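Local atomic coordinates of hypothetical protein (Pseudomonas aeruginosa, PDB entry 2H9F), a protein that probably isomerises the double bond of methylaconitate, as a member of the PrpF family of methylaconitate isomerases. Residues A112-F115 against A116-G120; G233-L236 against R237-N241; D29-E32 against S33-V36; S76-Q80 against P81-V85. One frame throughout, in Å; residues are numbered along the deposited sequence. Where two conformers were deposited one is given.

Contact 1: residues A112-F115 against A116-G120; sequences AGAF and ALHAG
Ala-119 sets its methyl over the face of the Phe-115 ring, four residues back along the chain. Ala-119 CB stands 4.1 Å from the centroid of the Phe-115 ring and only 12° off the ring normal, a CH-pi contact made over the middle of the face. The torsion of Phe-115 accounts for this: CG lies opposite the backbone N and beside the carbonyl carbon (chi1 -175°), the branch that carries the ring along the helix toward its C-terminal end. A small methyl suits position 119, since it can settle on the ring while Ala-119 N bonds to Phe-115 O at 2.7 Å. This is the last turn of helix 106-118, closed by a Schellman motif in which Gly-120 takes a positive phi (75°), a conformation that favours glycine, and sends its N-H back to Leu-117 O. Elsewhere Phe-115 meets Phe-24, Leu-75 and Leu-15, so its ring belongs to the interior between the helix and the strands. Ala-114 O accepts the His-118 N-H in the plane of its carbonyl, with His-118 N 3.0 Å from Ala-114 O, and a weaker bond from Leu-117 N. The His-118 side chain was modelled in two conformers, so the placement of its ring beside the Ala-114 methyl is doubtful; His-118 also packs on Arg-390 of the second subunit.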
loop_
_atom_site.group_PDB
_atom_site.type_symbol
_atom_site.label_atom_id
_atom_site.label_comp_id
_atom_site.label_asym_id
_atom_site.label_seq_id
_atom_site.Cartn_x
_atom_site.Cartn_y
_atom_site.Cartn_z
ATOM N N ALA A 112 15.467 -12.312 -5.537
ATOM C CA ALA A 112 15.785 -13.323 -6.559
ATOM C C ALA A 112 16.776 -14.363 -6.022
ATOM O O ALA A 112 16.607 -15.529 -6.269
ATOM C CB ALA A 112 16.305 -12.697 -7.842
ATOM N N GLY A 113 17.807 -13.938 -5.298
ATOM C CA GLY A 113 18.800 -14.876 -4.800
ATOM C C GLY A 113 18.207 -15.794 -3.759
ATOM O O GLY A 113 18.423 -16.986 -3.783
ATOM N N ALA A 114 17.405 -15.236 -2.870
ATOM C CA ALA A 114 16.746 -16.030 -1.824
ATOM C C ALA A 114 15.701 -16.998 -2.435
ATOM O O ALA A 114 15.679 -18.198 -2.135
ATOM C CB ALA A 114 16.116 -15.120 -0.824
ATOM N N PHE A 115 14.875 -16.470 -3.326
ATOM C CA PHE A 115 13.821 -17.252 -3.936
ATOM C C PHE A 115 14.372 -18.380 -4.761
ATOM O O PHE A 115 13.754 -19.427 -4.836
ATOM C CB PHE A 115 12.962 -16.367 -4.841
ATOM C CG PHE A 115 11.765 -17.071 -5.431
ATOM C CD1 PHE A 115 10.776 -17.583 -4.603
ATOM C CD2 PHE A 115 11.625 -17.211 -6.795
ATOM C CE1 PHE A 115 9.674 -18.217 -5.147
ATOM C CE2 PHE A 115 10.555 -17.846 -7.312
ATOM C CZ PHE A 115 9.572 -18.337 -6.477
ATOM N N ALA A 116 15.523 -18.159 -5.410
ATOM C CA ALA A 116 16.173 -19.207 -6.192
ATOM C C ALA A 116 16.331 -20.459 -5.353
ATOM O O ALA A 116 16.160 -21.561 -5.844
ATOM C CB ALA A 116 17.551 -18.750 -6.672
ATOM N N LEU A 117 16.667 -20.268 -4.070
ATOM C CA LEU A 117 16.818 -21.376 -3.123
ATOM C C LEU A 117 15.484 -21.902 -2.580
ATOM O O LEU A 117 15.293 -23.133 -2.538
ATOM C CB LEU A 117 17.754 -20.975 -1.993
ATOM C CG LEU A 117 19.232 -20.775 -2.411
ATOM C CD1 LEU A 117 19.990 -19.970 -1.357
ATOM C CD2 LEU A 117 19.888 -22.113 -2.606
ATOM N N HIS A 118 14.553 -21.018 -2.205
ATOM C CA HIS A 118 13.245 -21.496 -1.772
ATOM C C HIS A 118 12.577 -22.276 -2.904
ATOM O O HIS A 118 11.908 -23.249 -2.657
ATOM C CB HIS A 118 12.350 -20.346 -1.313
ATOM C CG HIS A 118 12.945 -19.500 -0.227
ATOM N ND1 HIS A 118 13.170 -19.961 1.052
ATOM C CD2 HIS A 118 13.341 -18.206 -0.241
ATOM C CE1 HIS A 118 13.665 -18.978 1.778
ATOM N NE2 HIS A 118 13.768 -17.901 1.016
ATOM N N ALA A 119 12.823 -21.871 -4.132
ATOM C CA ALA A 119 12.186 -22.476 -5.278
ATOM C C ALA A 119 12.811 -23.753 -5.783
ATOM O O ALA A 119 12.270 -24.363 -6.731
ATOM C CB ALA A 119 12.116 -21.475 -6.414
ATOM N N GLY A 120 13.951 -24.142 -5.222
ATOM C CA GLY A 120 14.599 -25.390 -5.604
ATOM C C GLY A 120 15.276 -25.284 -6.938
ATOM O O GLY A 120 15.428 -26.294 -7.637
#

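Contact 2: residues G233-L236 against R237-N241; sequences GTEL and REEIN
The entry into the short, weakly bonded helix 238-241 is the setting in which Glu-239 folds its side chain back onto the residues that lead into the turn. Glu-239 OE2 accepts from Leu-236 N at 3.3 Å; the bond is long but nearly straight, 174° at the hydrogen, and the N-H comes from above the carboxylate plane. In return Glu-239 N gives a weak bond to Leu-236 O, 3.4 Å away. The reach back depends on CG sitting between the backbone N and the carbonyl carbon of Glu-239 (chi1 57°), with the chain extended beyond it. Glutamate suits the place because its length brings an acceptor to an N-H three residues earlier. A water donates to the same OE2 and is weakly linked to Thr-234 OG1.

Glu-235 crosses Glu-239 at about a right angle, its CG 3.4 Å from Glu-239 OE1, and the carboxylate planes are 74° apart. The two acids come within 4.5 Å, measured from Glu-235 OE2 to Glu-239 OE1, a closeness that could raise the proton affinity of one of them. Bending at chi2 turns the Glu-235 carboxylate back to its own loop, where OE1 accepts from Gly-233 N at 2.8 Å and OE2 from Arg-232 N. CD1 of Ile-240 rests 3.9 Å from Glu-235 CB, and this branched apolar residue continues inward to Phe-281 and Phe-250. The bonds between Leu-236 and Glu-239 thus show a glutamate side chain folded back onto the backbone N-H three residues earlier, in the turn that leads into a short, weakly bonded helix.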
loop_
_atom_site.group_PDB
_atom_site.type_symbol
_atom_site.label_atom_id
_atom_site.label_comp_id
_atom_site.label_asym_id
_atom_site.label_seq_id
_atom_site.Cartn_x
_atom_site.Cartn_y
_atom_site.Cartn_z
ATOM N N GLY A 233 32.635 17.592 7.883
ATOM C CA GLY A 233 32.301 16.296 7.285
ATOM C C GLY A 233 31.306 15.493 8.083
ATOM O O GLY A 233 30.846 14.467 7.616
ATOM N N THR A 234 31.024 15.956 9.305
ATOM C CA THR A 234 30.104 15.333 10.252
ATOM C C THR A 234 28.714 15.998 10.260
ATOM O O THR A 234 27.791 15.506 10.900
ATOM C CB THR A 234 30.685 15.408 11.675
ATOM O OG1 THR A 234 30.914 16.774 12.025
ATOM C CG2 THR A 234 31.998 14.664 11.749
ATOM N N GLU A 235 28.566 17.105 9.541
ATOM C CA GLU A 235 27.351 17.899 9.592
ATOM C C GLU A 235 26.064 17.101 9.362
ATOM O O GLU A 235 26.006 16.214 8.492
ATOM C CB GLU A 235 27.431 19.018 8.566
ATOM C CG GLU A 235 28.323 20.208 8.954
ATOM C CD GLU A 235 29.815 20.003 8.712
ATOM O OE1 GLU A 235 30.182 18.982 8.075
ATOM O OE2 GLU A 235 30.591 20.898 9.156
ATOM N N LEU A 236 25.025 17.434 10.125
ATOM C CA LEU A 236 23.700 16.850 9.943
ATOM C C LEU A 236 22.773 17.797 9.164
ATOM O O LEU A 236 23.144 18.913 8.805
ATOM C CB LEU A 236 23.074 16.533 11.301
ATOM C CG LEU A 236 23.902 15.669 12.243
ATOM C CD1 LEU A 236 23.221 15.637 13.600
ATOM C CD2 LEU A 236 24.125 14.257 11.662
ATOM N N ARG A 237 21.562 17.343 8.886
ATOM C CA ARG A 237 20.687 18.112 8.024
ATOM C C ARG A 237 20.346 19.472 8.589
ATOM O O ARG A 237 20.381 20.462 7.878
ATOM C CB ARG A 237 19.425 17.335 7.734
ATOM C CG ARG A 237 19.652 16.243 6.727
ATOM C CD ARG A 237 18.342 15.632 6.298
ATOM N NE ARG A 237 17.629 15.129 7.456
ATOM C CZ ARG A 237 16.325 14.858 7.497
ATOM N NH1 ARG A 237 15.540 15.002 6.427
ATOM N NH2 ARG A 237 15.812 14.414 8.632
ATOM N N GLU A 238 20.032 19.537 9.875
ATOM C CA GLU A 238 19.584 20.798 10.422
ATOM C C GLU A 238 20.592 21.942 10.249
ATOM O O GLU A 238 20.201 23.093 10.081
ATOM C CB GLU A 238 19.205 20.643 11.884
ATOM C CG GLU A 238 18.431 21.819 12.430
ATOM C CD GLU A 238 18.167 21.718 13.949
ATOM O OE1 GLU A 238 18.461 20.642 14.534
ATOM O OE2 GLU A 238 17.675 22.713 14.549
ATOM N N GLU A 239 21.885 21.652 10.282
ATOM C CA GLU A 239 22.866 22.741 10.235
ATOM C C GLU A 239 23.178 23.183 8.814
ATOM O O GLU A 239 23.917 24.137 8.622
ATOM C CB GLU A 239 24.148 22.446 11.046
ATOM C CG GLU A 239 24.882 21.217 10.672
ATOM C CD GLU A 239 25.917 20.757 11.720
ATOM O OE1 GLU A 239 27.007 21.387 11.823
ATOM O OE2 GLU A 239 25.630 19.728 12.389
ATOM N N ILE A 240 22.591 22.533 7.819
ATOM C CA ILE A 240 22.813 22.958 6.439
ATOM C C ILE A 240 21.511 23.373 5.764
ATOM O O ILE A 240 21.416 24.450 5.177
ATOM C CB ILE A 240 23.476 21.875 5.621
ATOM C CG1 ILE A 240 24.879 21.583 6.160
ATOM C CG2 ILE A 240 23.595 22.335 4.158
ATOM C CD1 ILE A 240 25.669 20.500 5.389
ATOM N N ASN A 241 20.502 22.515 5.871
ATOM C CA ASN A 241 19.260 22.680 5.139
ATOM C C ASN A 241 18.409 23.880 5.532
ATOM O O ASN A 241 17.470 24.214 4.817
ATOM C CB ASN A 241 18.446 21.391 5.227
ATOM C CG ASN A 241 19.056 20.289 4.417
ATOM O OD1 ASN A 241 19.986 20.521 3.659
ATOM N ND2 ASN A 241 18.539 19.090 4.558
HETATM O O HOH W 1 28.357 18.666 13.378
#

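Contact 3: residues D29-E32 against S33-V36; sequences DLPE and SCRV
Hydrogen bonds dominate where Arg-35 swings back to Leu-30. Arg-35 NE donates to Leu-30 O at 2.9 Å, and Arg-35 NH2 adds a weak bond to the same Leu-30 O at 3.1 Å, so one carbonyl oxygen receives two N-H groups of the guanidinium. Extension of the side chain from CG to NE provides the necessary reach. In the backbone, Cys-34 N bonds to Pro-31 O at 2.8 Å and Arg-35 N to Glu-32 O at 3.2 Å, successive three-residue links of a 3-10 turn.

Flat packing comes next: the guanidinium of Arg-35 lies over the backbone at Glu-32, whose CA is 3.6 Å above the centre of its face. Arg-35 NH1 also lies 3.6 Å from the Glu-32 CG methylene, whereas the carboxylate runs on past it.

Apolar contacts line the other side of the turn. Leu-30 CB meets Cys-34 CB at 4.1 Å, and Pro-31 CB approaches Cys-34 SG; these three residues, compact and oily, also share Leu-44 of helix 39-49. The proline ring holds phi near -50°, which suits the extended step into the 3-10 turn. Arg-35 uses NE and, weakly, NH2 on a backbone carbonyl, which its charge would probably polarise; within the contact it makes no salt bridge to Glu-32.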
loop_
_atom_site.group_PDB
_atom_site.type_symbol
_atom_site.label_atom_id
_atom_site.label_comp_id
_atom_site.label_asym_id
_atom_site.label_seq_id
_atom_site.Cartn_x
_atom_site.Cartn_y
_atom_site.Cartn_z
ATOM N N ASP A 29 5.629 -22.979 -12.622
ATOM C CA ASP A 29 4.357 -22.849 -11.895
ATOM C C ASP A 29 3.314 -21.981 -12.597
ATOM O O ASP A 29 2.144 -21.934 -12.174
ATOM C CB ASP A 29 4.597 -22.272 -10.514
ATOM C CG ASP A 29 5.360 -23.208 -9.609
ATOM O OD1 ASP A 29 5.347 -24.447 -9.886
ATOM O OD2 ASP A 29 5.965 -22.697 -8.606
ATOM N N LEU A 30 3.708 -21.305 -13.672
ATOM C CA LEU A 30 2.797 -20.387 -14.340
ATOM C C LEU A 30 1.892 -21.175 -15.241
ATOM O O LEU A 30 2.305 -22.182 -15.818
ATOM C CB LEU A 30 3.547 -19.348 -15.190
ATOM C CG LEU A 30 4.371 -18.302 -14.423
ATOM C CD1 LEU A 30 5.155 -17.377 -15.381
ATOM C CD2 LEU A 30 3.527 -17.479 -13.458
ATOM N N PRO A 31 0.684 -20.663 -15.468
ATOM C CA PRO A 31 -0.124 -21.223 -16.551
ATOM C C PRO A 31 0.612 -21.322 -17.863
ATOM O O PRO A 31 1.477 -20.521 -18.174
ATOM C CB PRO A 31 -1.277 -20.241 -16.668
ATOM C CG PRO A 31 -1.387 -19.627 -15.339
ATOM C CD PRO A 31 0.017 -19.525 -14.840
ATOM N N GLU A 32 0.264 -22.329 -18.644
ATOM C CA GLU A 32 1.042 -22.628 -19.803
ATOM C C GLU A 32 1.147 -21.412 -20.702
ATOM O O GLU A 32 2.205 -21.135 -21.243
ATOM C CB GLU A 32 0.431 -23.792 -20.566
ATOM C CG GLU A 32 1.323 -24.312 -21.697
ATOM C CD GLU A 32 0.641 -25.395 -22.573
ATOM O OE1 GLU A 32 -0.403 -25.976 -22.167
ATOM O OE2 GLU A 32 1.175 -25.659 -23.669
ATOM N N SER A 33 0.060 -20.680 -20.868
ATOM C CA SER A 33 0.087 -19.495 -21.724
ATOM C C SER A 33 1.032 -18.405 -21.232
ATOM O O SER A 33 1.485 -17.582 -22.008
ATOM C CB SER A 33 -1.314 -18.923 -21.900
ATOM O OG SER A 33 -1.816 -18.460 -20.686
ATOM N N CYS A 34 1.321 -18.392 -19.932
ATOM C CA CYS A 34 2.191 -17.394 -19.374
ATOM C C CYS A 34 3.670 -17.828 -19.263
ATOM O O CYS A 34 4.476 -17.117 -18.644
ATOM C CB CYS A 34 1.654 -17.020 -17.995
ATOM S SG CYS A 34 -0.021 -16.423 -18.114
ATOM N N ARG A 35 4.042 -18.971 -19.843
ATOM C CA ARG A 35 5.418 -19.454 -19.706
ATOM C C ARG A 35 6.311 -18.955 -20.827
ATOM O O ARG A 35 7.481 -19.328 -20.912
ATOM C CB ARG A 35 5.456 -20.979 -19.668
ATOM C CG ARG A 35 4.856 -21.583 -18.447
ATOM C CD ARG A 35 5.023 -23.084 -18.476
ATOM N NE ARG A 35 4.042 -23.637 -17.585
ATOM C CZ ARG A 35 3.279 -24.691 -17.833
ATOM N NH1 ARG A 35 3.367 -25.387 -18.973
ATOM N NH2 ARG A 35 2.385 -25.033 -16.911
ATOM N N VAL A 36 5.745 -18.137 -21.700
ATOM C CA VAL A 36 6.553 -17.326 -22.580
ATOM C C VAL A 36 6.137 -15.872 -22.441
ATOM O O VAL A 36 4.995 -15.579 -22.083
ATOM C CB VAL A 36 6.389 -17.778 -24.039
ATOM C CG1 VAL A 36 6.939 -19.185 -24.219
ATOM C CG2 VAL A 36 4.912 -17.691 -24.475
#

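Contact 4: residues S76-Q80 against P81-V85; sequences SKSSQ and PGHDV. With SO4 (sulfate ion), chain E.
A sulfate ion, probably from the crystallisation liquor, sits on the tip of this hairpin loop, where Gly-82 N donates to sulfate O4, 2.6 Å away. That N-H belongs to a type II beta turn from Gln-80 to His-83. Pro-81 fits its second position because the ring fixes phi near the required value, and Gly-82 fits the third, where phi is positive (76°). The bond that closes the turn, His-83 N to Gln-80 O, is weak at 3.2 Å.

Side chains reinforce the turn. His-83 runs alongside Gln-80, both pointing the same way, with His-83 ND1 3.5 Å from Gln-80 CG and the amide and ring planes 65° apart. His-83 ND1 then donates to Pro-81 O at 3.0 Å, approaching from above that carbonyl plane, while NE2 bonds to Thr-145 OG1; imidazole, with two ring nitrogens, can serve both partners. Its ring also meets Trp-138 edge to face.

Nearer the strand, Ser-78 directs OG opposite its own backbone N (chi1 -172°), where OG accepts from Gln-80 N at 2.9 Å, an ST turn, and also bonds to Asp-86. Its small side chain fits closely against His-83, with Ser-78 OG 3.5 Å from His-83 CB. Ser-78 N donates to Asp-84 O at 3.1 Å, and a water joins that oxygen to Lys-77 NZ, which also bonds to Leu-121 O. Lys-77 and Val-85 form an antiparallel, non-hydrogen-bonded pair, so the whole is a beta hairpin connecting strands 71-77 and 85-92 through a turn-tipped loop.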
loop_
_atom_site.group_PDB
_atom_site.type_symbol
_atom_site.label_atom_id
_atom_site.label_comp_id
_atom_site.label_asym_id
_atom_site.label_seq_id
_atom_site.Cartn_x
_atom_site.Cartn_y
_atom_site.Cartn_z
ATOM N N SER A 76 13.666 -18.923 -13.262
ATOM C CA SER A 76 13.775 -20.229 -13.890
ATOM C C SER A 76 15.246 -20.649 -13.844
ATOM O O SER A 76 16.148 -19.801 -13.658
ATOM C CB SER A 76 13.307 -20.174 -15.341
ATOM O OG SER A 76 14.097 -19.283 -16.098
ATOM N N LYS A 77 15.478 -21.950 -13.988
ATOM C CA LYS A 77 16.811 -22.473 -14.170
ATOM C C LYS A 77 17.416 -21.827 -15.398
ATOM O O LYS A 77 16.792 -21.754 -16.454
ATOM C CB LYS A 77 16.781 -24.002 -14.311
ATOM C CG LYS A 77 16.432 -24.714 -12.970
ATOM C CD LYS A 77 16.782 -26.238 -12.933
ATOM C CE LYS A 77 18.303 -26.483 -12.723
ATOM N NZ LYS A 77 18.760 -26.347 -11.301
ATOM N N SER A 78 18.635 -21.335 -15.257
ATOM C CA SER A 78 19.265 -20.617 -16.328
ATOM C C SER A 78 19.722 -21.507 -17.463
ATOM O O SER A 78 20.267 -22.587 -17.246
ATOM C CB SER A 78 20.476 -19.906 -15.796
ATOM O OG SER A 78 20.986 -19.055 -16.776
ATOM N N SER A 79 19.550 -20.994 -18.671
ATOM C CA SER A 79 20.130 -21.584 -19.885
ATOM C C SER A 79 21.532 -21.026 -20.121
ATOM O O SER A 79 22.313 -21.560 -20.908
ATOM C CB SER A 79 19.238 -21.175 -21.066
ATOM O OG SER A 79 18.696 -19.863 -20.785
ATOM N N GLN A 80 21.839 -19.948 -19.413
ATOM C CA GLN A 80 23.043 -19.193 -19.618
ATOM C C GLN A 80 24.231 -19.885 -18.889
ATOM O O GLN A 80 24.176 -20.153 -17.702
ATOM C CB GLN A 80 22.749 -17.764 -19.147
ATOM C CG GLN A 80 23.787 -16.734 -19.456
ATOM C CD GLN A 80 23.978 -16.475 -20.943
ATOM O OE1 GLN A 80 23.018 -16.535 -21.742
ATOM N NE2 GLN A 80 25.235 -16.175 -21.322
ATOM N N PRO A 81 25.294 -20.247 -19.626
ATOM C CA PRO A 81 26.420 -20.914 -18.976
ATOM C C PRO A 81 26.940 -20.142 -17.790
ATOM O O PRO A 81 27.057 -18.920 -17.863
ATOM C CB PRO A 81 27.488 -20.948 -20.063
ATOM C CG PRO A 81 26.734 -20.916 -21.295
ATOM C CD PRO A 81 25.513 -20.100 -21.068
ATOM N N GLY A 82 27.246 -20.855 -16.715
ATOM C CA GLY A 82 27.786 -20.247 -15.508
ATOM C C GLY A 82 26.791 -19.502 -14.656
ATOM O O GLY A 82 27.162 -18.662 -13.832
ATOM N N HIS A 83 25.516 -19.828 -14.808
ATOM C CA HIS A 83 24.483 -19.195 -14.021
ATOM C C HIS A 83 23.522 -20.235 -13.483
ATOM O O HIS A 83 23.306 -21.262 -14.089
ATOM C CB HIS A 83 23.759 -18.163 -14.900
ATOM C CG HIS A 83 24.601 -16.970 -15.248
ATOM N ND1 HIS A 83 25.430 -16.931 -16.354
ATOM C CD2 HIS A 83 24.757 -15.778 -14.617
ATOM C CE1 HIS A 83 26.060 -15.764 -16.379
ATOM N NE2 HIS A 83 25.651 -15.039 -15.351
ATOM N N ASP A 84 22.966 -19.953 -12.321
ATOM C CA ASP A 84 21.965 -20.798 -11.692
ATOM C C ASP A 84 20.541 -20.481 -12.120
ATOM O O ASP A 84 19.769 -21.403 -12.353
ATOM C CB ASP A 84 22.073 -20.673 -10.170
ATOM C CG ASP A 84 23.420 -21.139 -9.678
ATOM O OD1 ASP A 84 23.751 -22.323 -9.949
ATOM O OD2 ASP A 84 24.161 -20.305 -9.126
ATOM N N VAL A 85 20.177 -19.198 -12.168
ATOM C CA VAL A 85 18.806 -18.813 -12.474
ATOM C C VAL A 85 18.746 -17.662 -13.446
ATOM O O VAL A 85 19.616 -16.802 -13.447
ATOM C CB VAL A 85 18.041 -18.427 -11.198
ATOM C CG1 VAL A 85 17.856 -19.703 -10.284
ATOM C CG2 VAL A 85 18.736 -17.248 -10.463
HETATM S S SO4 E . 26.980 -24.560 -17.192
HETATM O O1 SO4 E . 26.860 -24.197 -18.619
HETATM O O2 SO4 E . 25.880 -25.437 -16.805
HETATM O O3 SO4 E . 28.240 -25.286 -16.985
HETATM O O4 SO4 E . 26.947 -23.383 -16.314
HETATM O O HOH W 2 20.250 -24.037 -11.982
#

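In the fold
Contacts 1, 3 and 4 lie on the same side of the chain's centre, and contact 2 lies on the opposite side, with its centre about 41, 52 and 47 Å from their centres respectively. Contacts 1 and 4 touch: Ala-116 CB of the helix end packs 3.7 Å from Val-85 CG1, where the hairpin returns to its strand, and their centres are about 13 Å apart. Contact 3 stands apart from both, its nearest atoms about 6 Å from contact 1 and about 8 Å from contact 4. Arg-26 nevertheless ties it to contact 1, pairing with Asp-29 and bonding to Ala-119 O. The sulfate, probably from the crystallisation liquor, is bound at contact 4.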